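Local coordinates for protein Exo-arabinanase (Penicillium chrysogenum, PDB 3A72) that probably hydrolyses alpha-1,5-linked arabinan from the chain end, and holds arabinobiose in the pocket of its sialidase-like beta-propeller, at residues A[5-10]-A[307-312]; A[54-59]-A[65-70]; A[155-160]-A[216-221]; A[166-171]-A[202-207]. All blocks are in the same frame, centred on the assembly; numbering follows the deposited sequence.

Contact 1: residues A[5-10]-A[307-312]; sequences SLTNVT and PCPEEH
The Glu310 carboxylate points OE1 at the backbone of Asn8, 3.9 Å from Asn8 CA, while the pyrrolidine ring of Pro309 leans on the two branches of Thr7, OG1 and CG2. The Asn8 amide is the other flat group at the contact, and its oxygen OD1 stands 4.3 Å from Glu310 OE1. Two serines of strand 344-350 fix these polar groups: Ser347 OG hydrogen-bonds both Glu310 OE1 and Asn8 N, and Ser345 OG holds Glu310 OE2. Arg343 hydrogen-bonds Asn8 OD1. The carboxylate gets there because its CG runs anti to the backbone N (chi1 -178°) and the chain then folds over at chi2. With a serine hydroxyl on each oxygen, the buried carboxylate has its rotation fixed. Water 1 adds a bridge, accepting from Glu311 N at 2.9 Å and donating weakly to Asn8 OD1. The apolar part is a single pair: Pro309 CB sits 3.8 Å from Thr7 OG1 and equally far from Thr7 CG2, straddled by the two branches. Asn8 has a positive phi of 60°, and with Val9 it faces Val346 as a G1 beta bulge. That kink lies in the N-terminal strand 6-10, which joins the sheet of the C-terminal strands, the closure by which a beta-propeller seals its ring.

Contact 2: residues A[54-59]-A[65-70]; sequences IYRSKD and NEISRV
Tyr55 has its CG beside its own backbone N (chi1 -83°), which lays one ring face over Glu66, and in Ile67 CG1 sits between the backbone N and the carbonyl carbon (chi1 63°), which leaves CG2 anti to the carbonyl carbon and over the guanidinium of Arg56. Glu66 CB makes the CH-pi contact, 3.8 Å from the centroid of the Tyr55 ring. Ile67 CG2 lies over one face of the guanidinium and is 3.8 Å from Arg56 CZ. This is the outer hairpin of a propeller blade, and the turn joining its strands bears the sialidase Asp-box pattern, with Ser57, Asp59, Gly61, Thr63 and Trp64. Ile67 and Ser68 both face Ile54 in a classic beta bulge: Ile54 O takes Ile67 N at 2.9 Å and, weakly, Ser68 N at 3.5 Å. Beyond it, Arg56 N bonds to Asn65 O at 2.8 Å. Arg69 grips the Glu66 carboxylate side-on, NE to OE2 at 2.8 Å. Ser68 OG packs 3.4 Å from Ile54 CB and hydrogen-bonds outward to Gly125 and Trp128.

Contact 3: residues A[155-160]-A[216-221]; sequences LANKGK and GQYFYV
Tyr218 reaches across from one blade of the six-bladed propeller to meet Leu155 and Asn157 at the end of the first strand of the preceding blade. Leu155 CD1 comes to the rim of the ring, close to its plane, at 4.1 Å from Tyr218 CE1. Its other methyl, CD2, lies equally far from Tyr218 CE1 but further out of the ring plane, on the same side. Further along the ring, the Asn157 amide stands steeply to it, the two planes 73° apart, and Asn157 OD1 is 3.3 Å from Tyr218 OH. Water 3 links the two groups, donating to Asn157 OD1 at 2.8 Å and hydrogen-bonding with Tyr218 OH at 3.1 Å. Leu155 and Asn157, two apart on the strand, point to the same side, and both have CG anti to the backbone N (chi1 178° for Leu155), which sends both toward the tyrosine. Behind them, the type I' turn from Asn157 to Lys160 holds the strand end, with Gly159 N tied to Glu90 in the blade before. Pro245 touches both Asn157 and Tyr218, and Val210 packs on Leu155. Lys160 forms a salt bridge with Glu246 of the next blade, a further tie between the same two blades. The turn itself is pinned from both ends, with Asn157 N bonded to Lys160 O at 2.9 Å and Lys160 N to Asn157 O at 3.0 Å.

Contact 4: residues A[166-171]-A[202-207]; sequences SDQRDN and TDRPGM. With AHR (alpha-L-arabinofuranose), chain B.
The arabinose pocket of the propeller is lined here by the ends of strands from two adjacent blades, with Ser166 and Gln168 on one and Arg204, Gly206 and Met207 on the other. Ser166 OG accepts an almost straight hydrogen bond from Met207 N, 3.1 Å long with an angle of 176°, and also bonds to Glu151, whose carboxylate holds the sugar too. This one hydroxyl thus joins the backbone at Met207 to Glu151, a direct partner of the sugar. Arg204 bends at chi3 (59°) to bring its guanidinium edge-on to the sugar, NH2 lying 3.0 Å from AHR O3, while Asn144 binds NH1. The Gln168 amide stands nearly upright against that guanidinium, 79° between planes, with Gln168 CD 3.5 Å from Arg204 NH1. Gly206, with no side chain, lets the ligand settle onto the strand, AHR O2 being 3.6 Å from its CA. Within 166-171, the Asp167 carboxylate makes an Asx turn with Arg169 N and is gripped side-on by the Arg169 guanidinium. Met207 runs alongside the arabinose, its CG 3.5 Å from AHR O2 and its SD 3.6 Å from AHR C1.

Starting at the N terminus, the chain first lays down strand 6-10, at the edge of the last sheet, and contact 1 closes only when the loop between strands 304-306 and 317-320 arrives beside it, so the other three contacts nest within its span. Contact 2 is a hairpin that shuts within one blade, before contact 3 opens. Contact 3 joins the blade of strand 149-157 to the next, that of strand 218-225, and contact 4 lies nested inside its loop, tying neighbouring strands of the same two blades. The centres of contacts 3 and 4 are about 22 Å apart, the latter at the sugar pocket. Contacts 1 and 2 each lie across the chain's centre from contact 4.

Contact 1: residues A[5-10]-A[307-312]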
loop_
_atom_site.group_PDB
_atom_site.type_symbol
_atom_site.label_atom_id
_atom_site.label_comp_id
_atom_site.label_asym_id
_atom_site.label_seq_id
_atom_site.Cartn_x
_atom_site.Cartn_y
_atom_site.Cartn_z
ATOM N N SER A 5 -7.032 -2.024 22.495
ATOM C CA SER A 5 -5.684 -1.524 22.233
ATOM C C SER A 5 -4.677 -2.641 22.356
ATOM O O SER A 5 -4.754 -3.453 23.258
ATOM C CB SER A 5 -5.307 -0.388 23.187
ATOM O OG SER A 5 -6.161 0.721 23.042
ATOM N N LEU A 6 -3.707 -2.681 21.436
ATOM C CA LEU A 6 -2.627 -3.631 21.425
ATOM C C LEU A 6 -1.352 -2.900 21.001
ATOM O O LEU A 6 -1.432 -2.026 20.141
ATOM C CB LEU A 6 -2.882 -4.775 20.409
ATOM C CG LEU A 6 -4.063 -5.669 20.688
ATOM C CD1 LEU A 6 -4.316 -6.583 19.468
ATOM C CD2 LEU A 6 -3.858 -6.510 21.939
ATOM N N THR A 7 -0.212 -3.291 21.535
ATOM C CA THR A 7 1.014 -2.629 21.177
ATOM C C THR A 7 2.063 -3.633 20.788
ATOM O O THR A 7 2.426 -4.531 21.565
ATOM C CB THR A 7 1.536 -1.749 22.335
ATOM O OG1 THR A 7 0.549 -0.705 22.509
ATOM C CG2 THR A 7 2.901 -1.152 22.043
ATOM N N ASN A 8 2.574 -3.496 19.557
ATOM C CA ASN A 8 3.757 -4.195 19.104
ATOM C C ASN A 8 3.633 -5.706 19.149
ATOM O O ASN A 8 4.586 -6.404 19.537
ATOM C CB ASN A 8 5.004 -3.736 19.890
ATOM C CG ASN A 8 6.273 -4.133 19.203
ATOM O OD1 ASN A 8 6.335 -4.240 17.976
ATOM N ND2 ASN A 8 7.299 -4.343 20.034
ATOM N N VAL A 9 2.477 -6.219 18.728
ATOM C CA VAL A 9 2.252 -7.664 18.643
ATOM C C VAL A 9 3.054 -8.217 17.490
ATOM O O VAL A 9 2.993 -7.688 16.386
ATOM C CB VAL A 9 0.789 -7.993 18.484
ATOM C CG1 VAL A 9 0.562 -9.463 18.306
ATOM C CG2 VAL A 9 -0.029 -7.454 19.655
ATOM N N THR A 10 3.788 -9.306 17.709
ATOM C CA THR A 10 4.519 -9.947 16.627
ATOM C C THR A 10 3.618 -10.808 15.753
ATOM O O THR A 10 2.958 -11.734 16.236
ATOM C CB THR A 10 5.576 -10.882 17.164
ATOM O OG1 THR A 10 6.367 -10.219 18.053
ATOM C CG2 THR A 10 6.492 -11.376 16.061
ATOM N N PRO A 307 0.958 10.897 18.805
ATOM C CA PRO A 307 1.799 9.757 19.112
ATOM C C PRO A 307 1.255 8.474 18.534
ATOM O O PRO A 307 0.068 8.319 18.243
ATOM C CB PRO A 307 1.787 9.690 20.660
ATOM C CG PRO A 307 1.333 11.030 21.107
ATOM C CD PRO A 307 0.427 11.552 20.047
ATOM N N CYS A 308 2.129 7.489 18.410
ATOM C CA CYS A 308 1.748 6.154 17.948
ATOM C C CYS A 308 2.669 5.141 18.617
ATOM O O CYS A 308 3.862 5.323 18.643
ATOM C CB CYS A 308 1.864 6.118 16.438
ATOM S SG CYS A 308 1.526 4.487 15.700
ATOM N N PRO A 309 2.102 4.031 19.150
ATOM C CA PRO A 309 2.944 3.049 19.841
ATOM C C PRO A 309 3.647 2.074 18.931
ATOM O O PRO A 309 4.498 1.303 19.416
ATOM C CB PRO A 309 1.949 2.275 20.689
ATOM C CG PRO A 309 0.671 2.357 19.929
ATOM C CD PRO A 309 0.652 3.732 19.290
ATOM N N GLU A 310 3.352 2.036 17.629
ATOM C CA GLU A 310 4.017 1.176 16.667
ATOM C C GLU A 310 5.264 1.860 16.124
ATOM O O GLU A 310 5.237 3.049 15.839
ATOM C CB GLU A 310 3.078 0.861 15.535
ATOM C CG GLU A 310 3.630 -0.062 14.480
ATOM C CD GLU A 310 3.851 -1.474 14.937
ATOM O OE1 GLU A 310 3.361 -1.959 15.948
ATOM O OE2 GLU A 310 4.606 -2.133 14.124
ATOM N N GLU A 311 6.329 1.097 15.988
ATOM C CA GLU A 311 7.562 1.645 15.424
ATOM C C GLU A 311 7.349 2.180 14.030
ATOM O O GLU A 311 6.440 1.777 13.300
ATOM C CB GLU A 311 8.613 0.540 15.396
ATOM C CG GLU A 311 8.311 -0.608 14.455
ATOM C CD GLU A 311 9.357 -1.740 14.501
ATOM O OE1 GLU A 311 10.029 -1.926 15.559
ATOM O OE2 GLU A 311 9.483 -2.459 13.490
ATOM N N HIS A 312 8.229 3.108 13.644
ATOM C CA HIS A 312 8.268 3.542 12.268
ATOM C C HIS A 312 8.733 2.398 11.364
ATOM O O HIS A 312 9.479 1.526 11.775
ATOM C CB HIS A 312 9.169 4.759 12.071
ATOM C CG HIS A 312 10.581 4.472 11.879
ATOM N ND1 HIS A 312 11.441 4.141 12.833
ATOM C CD2 HIS A 312 11.274 4.417 10.695
ATOM C CE1 HIS A 312 12.655 3.920 12.315
ATOM N NE2 HIS A 312 12.567 4.100 11.011
HETATM O O HOH W 1 6.448 -1.565 17.072
#

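Contact 2: residues A[54-59]-A[65-70]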
loop_
_atom_site.group_PDB
_atom_site.type_symbol
_atom_site.label_atom_id
_atom_site.label_comp_id
_atom_site.label_asym_id
_atom_site.label_seq_id
_atom_site.Cartn_x
_atom_site.Cartn_y
_atom_site.Cartn_z
ATOM N N ILE A 54 0.407 -15.540 3.864
ATOM C CA ILE A 54 -0.873 -14.958 4.294
ATOM C C ILE A 54 -1.103 -15.397 5.715
ATOM O O ILE A 54 -1.295 -16.604 5.967
ATOM C CB ILE A 54 -2.011 -15.381 3.377
ATOM C CG1 ILE A 54 -1.773 -15.081 1.914
ATOM C CG2 ILE A 54 -3.328 -14.768 3.851
ATOM C CD1 ILE A 54 -1.659 -13.628 1.565
ATOM N N TYR A 55 -1.068 -14.456 6.660
ATOM C CA TYR A 55 -1.291 -14.718 8.077
ATOM C C TYR A 55 -2.625 -14.127 8.461
ATOM O O TYR A 55 -2.989 -13.035 8.048
ATOM C CB TYR A 55 -0.181 -14.130 8.935
ATOM C CG TYR A 55 1.071 -14.993 9.063
ATOM C CD1 TYR A 55 1.737 -15.483 7.959
ATOM C CD2 TYR A 55 1.618 -15.243 10.306
ATOM C CE1 TYR A 55 2.864 -16.220 8.089
ATOM C CE2 TYR A 55 2.774 -15.994 10.449
ATOM C CZ TYR A 55 3.406 -16.494 9.341
ATOM O OH TYR A 55 4.527 -17.245 9.513
ATOM N N ARG A 56 -3.373 -14.839 9.313
ATOM C CA ARG A 56 -4.702 -14.430 9.751
ATOM C C ARG A 56 -4.760 -14.244 11.252
ATOM O O ARG A 56 -4.136 -15.000 12.003
ATOM C CB ARG A 56 -5.727 -15.512 9.389
ATOM C CG ARG A 56 -7.150 -15.189 9.817
ATOM C CD ARG A 56 -8.150 -16.087 9.142
ATOM N NE ARG A 56 -8.028 -17.473 9.568
ATOM C CZ ARG A 56 -8.545 -18.511 8.954
ATOM N NH1 ARG A 56 -9.180 -18.341 7.820
ATOM N NH2 ARG A 56 -8.382 -19.726 9.528
ATOM N N SER A 57 -5.539 -13.265 11.682
ATOM C CA SER A 57 -5.950 -13.108 13.074
ATOM C C SER A 57 -7.448 -13.114 13.156
ATOM O O SER A 57 -8.119 -12.343 12.441
ATOM C CB SER A 57 -5.391 -11.814 13.686
ATOM O OG SER A 57 -5.902 -11.660 15.015
ATOM N N LYS A 58 -7.994 -13.935 14.046
ATOM C CA LYS A 58 -9.429 -14.030 14.335
ATOM C C LYS A 58 -9.785 -13.457 15.686
ATOM O O LYS A 58 -10.926 -13.580 16.137
ATOM C CB LYS A 58 -9.925 -15.483 14.207
ATOM C CG LYS A 58 -9.850 -15.984 12.775
ATOM C CD LYS A 58 -10.337 -17.391 12.608
ATOM C CE LYS A 58 -11.764 -17.505 12.946
ATOM N NZ LYS A 58 -12.744 -16.720 12.231
ATOM N N ASP A 59 -8.845 -12.767 16.355
ATOM C CA ASP A 59 -9.049 -12.183 17.689
ATOM C C ASP A 59 -8.595 -10.728 17.690
ATOM O O ASP A 59 -8.106 -10.176 18.665
ATOM C CB ASP A 59 -8.379 -12.998 18.790
ATOM C CG ASP A 59 -6.918 -13.257 18.587
ATOM O OD1 ASP A 59 -6.342 -12.615 17.638
ATOM O OD2 ASP A 59 -6.325 -14.064 19.343
ATOM N N ASN A 65 -1.723 -16.623 12.722
ATOM C CA ASN A 65 -1.306 -17.912 12.205
ATOM C C ASN A 65 -1.248 -17.877 10.700
ATOM O O ASN A 65 -2.124 -17.284 10.065
ATOM C CB ASN A 65 -2.342 -19.019 12.571
ATOM C CG ASN A 65 -2.329 -19.297 14.057
ATOM O OD1 ASN A 65 -1.489 -20.067 14.574
ATOM N ND2 ASN A 65 -3.261 -18.731 14.756
ATOM N N GLU A 66 -0.259 -18.533 10.112
ATOM C CA GLU A 66 -0.205 -18.664 8.652
ATOM C C GLU A 66 -1.340 -19.549 8.162
ATOM O O GLU A 66 -1.547 -20.662 8.694
ATOM C CB GLU A 66 1.173 -19.246 8.275
ATOM C CG GLU A 66 1.384 -19.218 6.737
ATOM C CD GLU A 66 2.800 -19.513 6.311
ATOM O OE1 GLU A 66 3.379 -20.424 6.863
ATOM O OE2 GLU A 66 3.412 -18.885 5.426
ATOM N N ILE A 67 -2.045 -19.092 7.140
ATOM C CA ILE A 67 -3.109 -19.868 6.543
ATOM C C ILE A 67 -2.835 -20.318 5.112
ATOM O O ILE A 67 -3.390 -21.317 4.684
ATOM C CB ILE A 67 -4.470 -19.164 6.627
ATOM C CG1 ILE A 67 -4.564 -17.837 5.883
ATOM C CG2 ILE A 67 -4.863 -18.960 8.087
ATOM C CD1 ILE A 67 -6.003 -17.357 5.652
ATOM N N SER A 68 -1.996 -19.608 4.373
ATOM C CA SER A 68 -1.696 -19.963 2.964
ATOM C C SER A 68 -0.464 -19.158 2.554
ATOM O O SER A 68 0.030 -18.285 3.281
ATOM C CB SER A 68 -2.855 -19.692 2.056
ATOM O OG SER A 68 -3.108 -18.281 1.991
ATOM N N ARG A 69 0.002 -19.492 1.355
ATOM C CA ARG A 69 1.060 -18.764 0.664
ATOM C C ARG A 69 0.683 -18.567 -0.790
ATOM O O ARG A 69 0.109 -19.496 -1.395
ATOM C CB ARG A 69 2.399 -19.540 0.764
ATOM C CG ARG A 69 2.894 -19.681 2.173
ATOM C CD ARG A 69 4.055 -20.673 2.228
ATOM N NE ARG A 69 4.481 -20.776 3.594
ATOM C CZ ARG A 69 5.471 -21.493 4.063
ATOM N NH1 ARG A 69 6.201 -22.170 3.198
ATOM N NH2 ARG A 69 5.740 -21.493 5.347
ATOM N N VAL A 70 0.971 -17.392 -1.326
ATOM C CA VAL A 70 0.722 -17.126 -2.749
ATOM C C VAL A 70 2.052 -17.318 -3.464
ATOM O O VAL A 70 3.011 -16.561 -3.250
ATOM C CB VAL A 70 0.121 -15.756 -2.993
ATOM C CG1 VAL A 70 -0.384 -15.692 -4.448
ATOM C CG2 VAL A 70 -1.045 -15.467 -2.009
HETATM O O HOH W 2 -5.107 -16.912 13.695
#

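Contact 3: residues A[155-160]-A[216-221]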
loop_
_atom_site.group_PDB
_atom_site.type_symbol
_atom_site.label_atom_id
_atom_site.label_comp_id
_atom_site.label_asym_id
_atom_site.label_seq_id
_atom_site.Cartn_x
_atom_site.Cartn_y
_atom_site.Cartn_z
ATOM N N LEU A 155 -8.415 -0.515 -6.007
ATOM C CA LEU A 155 -9.630 0.158 -5.555
ATOM C C LEU A 155 -10.739 -0.139 -6.553
ATOM O O LEU A 155 -10.522 0.069 -7.772
ATOM C CB LEU A 155 -9.386 1.638 -5.444
ATOM C CG LEU A 155 -10.583 2.530 -5.012
ATOM C CD1 LEU A 155 -10.147 3.623 -4.038
ATOM C CD2 LEU A 155 -11.260 3.111 -6.186
ATOM N N ALA A 156 -11.887 -0.593 -6.132
ATOM C CA ALA A 156 -13.046 -0.802 -6.994
ATOM C C ALA A 156 -13.982 0.399 -6.936
ATOM O O ALA A 156 -14.165 1.028 -5.895
ATOM C CB ALA A 156 -13.793 -2.066 -6.598
ATOM N N ASN A 157 -14.642 0.652 -8.067
ATOM C CA ASN A 157 -15.643 1.693 -8.172
ATOM C C ASN A 157 -16.532 1.375 -9.369
ATOM O O ASN A 157 -16.006 1.089 -10.442
ATOM C CB ASN A 157 -14.995 3.036 -8.377
ATOM C CG ASN A 157 -16.003 4.156 -8.441
ATOM O OD1 ASN A 157 -16.844 4.315 -7.532
ATOM N ND2 ASN A 157 -15.916 4.917 -9.521
ATOM N N LYS A 158 -17.841 1.427 -9.178
ATOM C CA LYS A 158 -18.783 1.312 -10.288
ATOM C C LYS A 158 -18.515 0.088 -11.155
ATOM O O LYS A 158 -18.543 0.140 -12.395
ATOM C CB LYS A 158 -18.813 2.582 -11.151
ATOM C CG LYS A 158 -19.294 3.796 -10.383
ATOM C CD LYS A 158 -19.443 5.146 -11.058
ATOM C CE LYS A 158 -18.851 5.521 -12.393
ATOM N NZ LYS A 158 -19.077 6.931 -12.874
ATOM N N GLY A 159 -18.306 -1.064 -10.522
ATOM C CA GLY A 159 -18.172 -2.298 -11.210
ATOM C C GLY A 159 -16.835 -2.508 -11.885
ATOM O O GLY A 159 -16.680 -3.480 -12.653
ATOM N N LYS A 160 -15.872 -1.650 -11.615
ATOM C CA LYS A 160 -14.540 -1.722 -12.184
ATOM C C LYS A 160 -13.506 -1.828 -11.068
ATOM O O LYS A 160 -13.745 -1.358 -9.952
ATOM C CB LYS A 160 -14.239 -0.449 -12.988
ATOM C CG LYS A 160 -15.202 -0.233 -14.150
ATOM C CD LYS A 160 -14.992 1.150 -14.820
ATOM C CE LYS A 160 -15.591 2.302 -14.000
ATOM N NZ LYS A 160 -15.279 3.604 -14.737
ATOM N N GLY A 216 -17.448 11.997 -1.019
ATOM C CA GLY A 216 -17.241 11.490 -2.373
ATOM C C GLY A 216 -15.928 11.871 -3.005
ATOM O O GLY A 216 -15.605 11.412 -4.083
ATOM N N GLN A 217 -15.145 12.747 -2.359
ATOM C CA GLN A 217 -13.776 12.950 -2.844
ATOM C C GLN A 217 -12.895 11.759 -2.519
ATOM O O GLN A 217 -13.118 11.077 -1.527
ATOM C CB GLN A 217 -13.173 14.185 -2.158
ATOM C CG GLN A 217 -13.823 15.496 -2.540
ATOM C CD GLN A 217 -13.086 16.656 -1.907
ATOM O OE1 GLN A 217 -13.137 16.828 -0.699
ATOM N NE2 GLN A 217 -12.346 17.393 -2.724
ATOM N N TYR A 218 -11.916 11.527 -3.355
ATOM C CA TYR A 218 -10.856 10.556 -3.120
ATOM C C TYR A 218 -9.604 11.315 -2.771
ATOM O O TYR A 218 -9.232 12.297 -3.436
ATOM C CB TYR A 218 -10.609 9.670 -4.345
ATOM C CG TYR A 218 -11.776 8.776 -4.680
ATOM C CD1 TYR A 218 -11.785 7.430 -4.304
ATOM C CD2 TYR A 218 -12.896 9.270 -5.366
ATOM C CE1 TYR A 218 -12.856 6.607 -4.624
ATOM C CE2 TYR A 218 -13.956 8.438 -5.667
ATOM C CZ TYR A 218 -13.961 7.126 -5.307
ATOM O OH TYR A 218 -15.021 6.320 -5.618
ATOM N N PHE A 219 -8.940 10.844 -1.706
ATOM C CA PHE A 219 -7.659 11.352 -1.199
ATOM C C PHE A 219 -6.550 10.440 -1.709
ATOM O O PHE A 219 -6.470 9.282 -1.301
ATOM C CB PHE A 219 -7.724 11.401 0.319
ATOM C CG PHE A 219 -6.517 11.889 1.034
ATOM C CD1 PHE A 219 -6.388 13.258 1.311
ATOM C CD2 PHE A 219 -5.490 11.058 1.443
ATOM C CE1 PHE A 219 -5.269 13.726 1.955
ATOM C CE2 PHE A 219 -4.377 11.535 2.109
ATOM C CZ PHE A 219 -4.267 12.878 2.370
ATOM N N TYR A 220 -5.775 10.955 -2.634
ATOM C CA TYR A 220 -4.682 10.246 -3.319
ATOM C C TYR A 220 -3.385 10.762 -2.757
ATOM O O TYR A 220 -3.062 11.945 -3.011
ATOM C CB TYR A 220 -4.847 10.476 -4.816
ATOM C CG TYR A 220 -3.797 9.922 -5.744
ATOM C CD1 TYR A 220 -4.066 8.804 -6.544
ATOM C CD2 TYR A 220 -2.555 10.496 -5.878
ATOM C CE1 TYR A 220 -3.099 8.297 -7.404
ATOM C CE2 TYR A 220 -1.600 10.008 -6.730
ATOM C CZ TYR A 220 -1.869 8.913 -7.498
ATOM O OH TYR A 220 -0.885 8.493 -8.351
ATOM N N VAL A 221 -2.637 9.975 -2.017
ATOM C CA VAL A 221 -1.414 10.402 -1.360
ATOM C C VAL A 221 -0.237 9.665 -2.004
ATOM O O VAL A 221 -0.335 8.537 -2.478
ATOM C CB VAL A 221 -1.500 10.182 0.160
ATOM C CG1 VAL A 221 -1.444 8.712 0.563
ATOM C CG2 VAL A 221 -0.448 10.998 0.929
HETATM O O HOH W 3 -16.789 3.912 -4.772
#

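Contact 4: residues A[166-171]-A[202-207]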
loop_
_atom_site.group_PDB
_atom_site.type_symbol
_atom_site.label_atom_id
_atom_site.label_comp_id
_atom_site.label_asym_id
_atom_site.label_seq_id
_atom_site.Cartn_x
_atom_site.Cartn_y
_atom_site.Cartn_z
ATOM N N SER A 166 3.323 2.734 -9.595
ATOM C CA SER A 166 4.422 3.570 -10.001
ATOM C C SER A 166 5.065 3.016 -11.276
ATOM O O SER A 166 5.188 1.787 -11.392
ATOM C CB SER A 166 5.468 3.676 -8.909
ATOM O OG SER A 166 4.896 4.046 -7.668
ATOM N N ASP A 167 5.476 3.891 -12.185
ATOM C CA ASP A 167 5.868 3.474 -13.519
ATOM C C ASP A 167 7.126 4.184 -13.946
ATOM O O ASP A 167 7.143 5.430 -13.969
ATOM C CB ASP A 167 4.730 3.777 -14.481
ATOM C CG ASP A 167 4.841 3.182 -15.845
ATOM O OD1 ASP A 167 5.837 2.449 -16.102
ATOM O OD2 ASP A 167 3.925 3.393 -16.668
ATOM N N GLN A 168 8.168 3.467 -14.322
ATOM C CA GLN A 168 9.352 4.026 -14.897
ATOM C C GLN A 168 9.453 3.797 -16.417
ATOM O O GLN A 168 10.476 4.156 -17.027
ATOM C CB GLN A 168 10.620 3.488 -14.223
ATOM C CG GLN A 168 10.775 3.985 -12.774
ATOM C CD GLN A 168 12.109 3.666 -12.183
ATOM O OE1 GLN A 168 13.210 3.836 -12.858
ATOM N NE2 GLN A 168 12.173 3.331 -10.986
ATOM N N ARG A 169 8.425 3.243 -17.052
ATOM C CA ARG A 169 8.563 2.871 -18.446
ATOM C C ARG A 169 8.640 4.073 -19.402
ATOM O O ARG A 169 9.205 3.941 -20.488
ATOM C CB ARG A 169 7.445 1.920 -18.877
ATOM C CG ARG A 169 7.531 0.571 -18.258
ATOM C CD ARG A 169 6.321 -0.324 -18.424
ATOM N NE ARG A 169 5.158 0.349 -17.852
ATOM C CZ ARG A 169 3.939 -0.140 -17.846
ATOM N NH1 ARG A 169 3.652 -1.354 -18.260
ATOM N NH2 ARG A 169 3.019 0.685 -17.438
ATOM N N ASP A 170 8.106 5.229 -19.022
ATOM C CA ASP A 170 8.257 6.412 -19.898
ATOM C C ASP A 170 9.563 7.151 -19.590
ATOM O O ASP A 170 9.586 8.333 -19.254
ATOM C CB ASP A 170 7.063 7.292 -19.761
ATOM C CG ASP A 170 6.835 8.335 -20.872
ATOM O OD1 ASP A 170 7.631 8.264 -21.831
ATOM O OD2 ASP A 170 5.837 9.117 -20.652
ATOM N N ASN A 171 10.660 6.405 -19.744
ATOM C CA ASN A 171 11.979 6.813 -19.230
ATOM C C ASN A 171 12.603 7.892 -20.097
ATOM O O ASN A 171 13.523 8.563 -19.747
ATOM C CB ASN A 171 12.891 5.587 -19.114
ATOM C CG ASN A 171 13.096 4.814 -20.388
ATOM O OD1 ASN A 171 12.337 4.722 -21.335
ATOM N ND2 ASN A 171 14.196 4.088 -20.480
ATOM N N THR A 202 14.360 14.548 -13.071
ATOM C CA THR A 202 14.781 13.927 -11.846
ATOM C C THR A 202 13.670 13.805 -10.799
ATOM O O THR A 202 13.914 13.145 -9.767
ATOM C CB THR A 202 16.002 14.633 -11.227
ATOM O OG1 THR A 202 15.670 16.006 -11.065
ATOM C CG2 THR A 202 17.248 14.496 -12.116
ATOM N N ASP A 203 12.505 14.370 -11.039
ATOM C CA ASP A 203 11.371 14.125 -10.125
ATOM C C ASP A 203 10.949 12.649 -10.219
ATOM O O ASP A 203 10.840 12.067 -11.307
ATOM C CB ASP A 203 10.215 15.029 -10.447
ATOM C CG ASP A 203 10.389 16.475 -10.046
ATOM O OD1 ASP A 203 11.469 16.840 -9.547
ATOM O OD2 ASP A 203 9.386 17.240 -10.228
ATOM N N ARG A 204 10.659 12.092 -9.052
ATOM C CA ARG A 204 10.221 10.699 -8.919
ATOM C C ARG A 204 9.063 10.666 -7.912
ATOM O O ARG A 204 9.197 10.226 -6.761
ATOM C CB ARG A 204 11.381 9.756 -8.470
ATOM C CG ARG A 204 12.470 9.674 -9.525
ATOM C CD ARG A 204 13.707 8.865 -9.005
ATOM N NE ARG A 204 13.315 7.531 -8.638
ATOM C CZ ARG A 204 13.132 6.523 -9.451
ATOM N NH1 ARG A 204 13.476 6.587 -10.719
ATOM N NH2 ARG A 204 12.618 5.424 -8.961
ATOM N N PRO A 205 7.863 11.099 -8.331
ATOM C CA PRO A 205 6.674 10.810 -7.535
ATOM C C PRO A 205 6.495 9.296 -7.489
ATOM O O PRO A 205 6.758 8.596 -8.501
ATOM C CB PRO A 205 5.576 11.526 -8.312
ATOM C CG PRO A 205 6.022 11.426 -9.749
ATOM C CD PRO A 205 7.512 11.682 -9.665
ATOM N N GLY A 206 6.028 8.762 -6.370
ATOM C CA GLY A 206 5.863 7.323 -6.220
ATOM C C GLY A 206 4.938 6.974 -5.090
ATOM O O GLY A 206 4.608 7.756 -4.201
ATOM N N MET A 207 4.550 5.685 -5.071
ATOM C CA MET A 207 3.928 5.003 -3.963
ATOM C C MET A 207 2.515 5.501 -3.689
ATOM O O MET A 207 2.196 6.005 -2.627
ATOM C CB MET A 207 4.782 5.089 -2.698
ATOM C CG MET A 207 6.232 4.655 -2.962
ATOM S SD MET A 207 7.217 4.321 -1.477
ATOM C CE MET A 207 6.609 2.678 -1.064
HETATM O O5 AHR B . 12.311 0.587 -4.452
HETATM C C5 AHR B . 11.279 1.039 -5.387
HETATM C C4 AHR B . 11.128 2.527 -5.234
HETATM O O4 AHR B . 10.540 2.786 -3.953
HETATM C C3 AHR B . 10.176 3.133 -6.259
HETATM O O3 AHR B . 10.910 3.506 -7.439
HETATM C C2 AHR B . 9.617 4.358 -5.497
HETATM O O2 AHR B . 8.271 4.674 -5.849
HETATM C C1 AHR B . 9.773 3.994 -4.021
HETATM O O1 AHR B . 10.583 4.991 -3.335
#